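Local coordinates for protein Kiaa0380 (Homo sapiens, PDB 1HTJ) that probably links G protein-coupled signalling to Rho GTPases, as a Rho guanine nucleotide exchange factor whose RGS-like domain is likely to engage heterotrimeric G protein subunits, at residues P130-Q133 with E134-D138. The protein carries 3 engineered substitutions. Sequence-based numbering, arbitrary orientation.
Sequences PEIQ and EQIHD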
ATOM      1  N   PRO A 130      -6.307  -4.394  11.343  1.00 51.41           N
ATOM      2  CA  PRO A 130      -6.586  -5.802  11.627  1.00 50.42           C
ATOM      3  C   PRO A 130      -6.395  -6.723  10.411  1.00 49.22           C
ATOM      4  O   PRO A 130      -5.777  -7.789  10.529  1.00 48.62           O
ATOM      5  CB  PRO A 130      -8.035  -5.769  12.110  1.00 50.48           C
ATOM      6  CG  PRO A 130      -8.114  -4.450  12.787  1.00 51.03           C
ATOM      7  CD  PRO A 130      -7.408  -3.540  11.816  1.00 51.42           C
ATOM      8  N   GLU A 131      -6.921  -6.318   9.251  1.00 47.79           N
ATOM      9  CA  GLU A 131      -6.792  -7.150   8.051  1.00 46.53           C
ATOM     10  C   GLU A 131      -5.373  -7.113   7.518  1.00 45.14           C
ATOM     11  O   GLU A 131      -4.862  -8.104   7.003  1.00 45.40           O
ATOM     12  CB  GLU A 131      -7.780  -6.719   6.963  1.00 46.40           C
ATOM     13  CG  GLU A 131      -7.708  -7.580   5.691  1.00 47.53           C
ATOM     14  CD  GLU A 131      -8.968  -7.482   4.814  1.00 47.67           C
ATOM     15  OE1 GLU A 131      -9.713  -6.484   4.928  1.00 48.58           O
ATOM     16  OE2 GLU A 131      -9.213  -8.403   3.999  1.00 47.91           O
ATOM     17  N   ILE A 132      -4.730  -5.967   7.642  1.00 43.79           N
ATOM     18  CA  ILE A 132      -3.362  -5.867   7.189  1.00 43.04           C
ATOM     19  C   ILE A 132      -2.504  -6.834   8.025  1.00 43.49           C
ATOM     20  O   ILE A 132      -1.675  -7.567   7.485  1.00 43.42           O
ATOM     21  CB  ILE A 132      -2.842  -4.431   7.335  1.00 41.68           C
ATOM     22  CG1 ILE A 132      -3.641  -3.510   6.408  1.00 41.34           C
ATOM     23  CG2 ILE A 132      -1.361  -4.383   7.029  1.00 41.02           C
ATOM     24  CD1 ILE A 132      -3.179  -2.057   6.399  1.00 40.49           C
ATOM     25  N   GLN A 133      -2.728  -6.844   9.338  1.00 44.09           N
ATOM     26  CA  GLN A 133      -1.982  -7.712  10.241  1.00 44.91           C
ATOM     27  C   GLN A 133      -2.160  -9.164   9.855  1.00 44.33           C
ATOM     28  O   GLN A 133      -1.203  -9.928   9.809  1.00 43.78           O
ATOM     29  CB  GLN A 133      -2.442  -7.519  11.686  1.00 46.82           C
ATOM     30  CG  GLN A 133      -1.827  -6.312  12.380  1.00 49.34           C
ATOM     31  CD  GLN A 133      -0.311  -6.309  12.294  1.00 51.15           C
ATOM     32  OE1 GLN A 133       0.341  -7.332  12.540  1.00 52.29           O
ATOM     33  NE2 GLN A 133       0.264  -5.155  11.946  1.00 51.73           N
ATOM     34  N   GLU A 134      -3.402  -9.537   9.586  1.00 43.98           N
ATOM     35  CA  GLU A 134      -3.711 -10.896   9.193  1.00 43.81           C
ATOM     36  C   GLU A 134      -2.932 -11.249   7.914  1.00 42.93           C
ATOM     37  O   GLU A 134      -2.337 -12.324   7.819  1.00 42.92           O
ATOM     38  CB  GLU A 134      -5.206 -11.009   8.951  1.00 45.79           C
ATOM     39  CG  GLU A 134      -5.717 -12.416   8.908  1.00 49.14           C
ATOM     40  CD  GLU A 134      -7.005 -12.509   8.127  1.00 51.37           C
ATOM     41  OE1 GLU A 134      -7.938 -11.713   8.419  1.00 52.43           O
ATOM     42  OE2 GLU A 134      -7.075 -13.376   7.219  1.00 52.83           O
ATOM     43  N   GLN A 135      -2.930 -10.339   6.938  1.00 41.28           N
ATOM     44  CA  GLN A 135      -2.194 -10.556   5.701  1.00 39.33           C
ATOM     45  C   GLN A 135      -0.699 -10.662   6.008  1.00 38.51           C
ATOM     46  O   GLN A 135       0.018 -11.445   5.384  1.00 37.11           O
ATOM     47  CB  GLN A 135      -2.450  -9.411   4.714  1.00 39.22           C
ATOM     48  CG  GLN A 135      -3.924  -9.288   4.266  1.00 38.50           C
ATOM     49  CD  GLN A 135      -4.135  -8.202   3.229  1.00 37.91           C
ATOM     50  OE1 GLN A 135      -3.298  -7.312   3.076  1.00 38.87           O
ATOM     51  NE2 GLN A 135      -5.261  -8.258   2.521  1.00 37.06           N
ATOM     52  N   ILE A 136      -0.228  -9.869   6.966  1.00 37.78           N
ATOM     53  CA  ILE A 136       1.175  -9.928   7.350  1.00 38.26           C
ATOM     54  C   ILE A 136       1.486 -11.339   7.877  1.00 38.64           C
ATOM     55  O   ILE A 136       2.519 -11.919   7.551  1.00 37.79           O
ATOM     56  CB  ILE A 136       1.517  -8.851   8.414  1.00 38.12           C
ATOM     57  CG1 ILE A 136       1.890  -7.549   7.698  1.00 38.77           C
ATOM     58  CG2 ILE A 136       2.663  -9.327   9.319  1.00 38.29           C
ATOM     59  CD1 ILE A 136       2.157  -6.369   8.612  1.00 38.99           C
ATOM     60  N   HIS A 137       0.573 -11.892   8.665  1.00 39.01           N
ATOM     61  CA  HIS A 137       0.742 -13.239   9.201  1.00 40.24           C
ATOM     62  C   HIS A 137       0.780 -14.240   8.035  1.00 39.77           C
ATOM     63  O   HIS A 137       1.637 -15.130   7.968  1.00 39.33           O
ATOM     64  CB  HIS A 137      -0.431 -13.578  10.144  1.00 42.19           C
ATOM     65  CG  HIS A 137      -0.676 -15.051  10.299  1.00 44.80           C
ATOM     66  ND1 HIS A 137       0.179 -15.883  10.999  1.00 45.76           N
ATOM     67  CD2 HIS A 137      -1.631 -15.855   9.767  1.00 45.36           C
ATOM     68  CE1 HIS A 137      -0.235 -17.134  10.883  1.00 46.26           C
ATOM     69  NE2 HIS A 137      -1.330 -17.144  10.140  1.00 46.49           N
ATOM     70  N   ASP A 138      -0.164 -14.084   7.117  1.00 39.08           N
ATOM     71  CA  ASP A 138      -0.249 -14.965   5.973  1.00 38.59           C
ATOM     72  C   ASP A 138       1.033 -14.990   5.171  1.00 37.94           C
ATOM     73  O   ASP A 138       1.492 -16.054   4.769  1.00 37.78           O
ATOM     74  CB  ASP A 138      -1.406 -14.554   5.082  1.00 39.06           C
ATOM     75  CG  ASP A 138      -2.723 -14.797   5.733  1.00 40.12           C
ATOM     76  OD1 ASP A 138      -2.851 -15.844   6.413  1.00 40.72           O
ATOM     77  OD2 ASP A 138      -3.629 -13.957   5.562  1.00 40.92           O
TER
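E134 N donates to P130 O at 3.1 Å, the first of four successive i to i+4 backbone bonds that carry helix 118-144 from 130-133 into 134-138. E131 O accepts from Q135 N, I132 O from I136 N and Q133 O from H137 N. The I132 bond has the shortest reach of the four, 2.8 Å from O to I136 N, with the donor lying in the carbonyl plane. The helix is kinked at P130 and E131, whose N atoms make no bond to the preceding turn; the proline N carries no hydrogen to donate. It is one of the long helices of this all-helical RGS-like domain, and here it packs one face on helices 41-54 and 58-69.

That face carries I132, Q135 and I136. I132 rests on P59 and Y63, while I136 reaches F47. One turn apart, I132 CG2 and I136 CD1 make an apolar contact at 4.3 Å. Q135 runs out extended (chi2 -177°) past the E131 side chain, with its amide turned 63° from the E131 carboxylate, and its NE2 is hydrogen-bonded to the backbone O of D56, which ties this helix to the segment joining the other two. A leucine in place of Q135 would probably leave the D56 carbonyl without this donor.

The partly exposed Q133 runs alongside the buried I136, the two chains heading in one direction. The Q133 chain bends at chi2 (-53°), which brings its amide NE2 to 4.0 Å from I136 CD1.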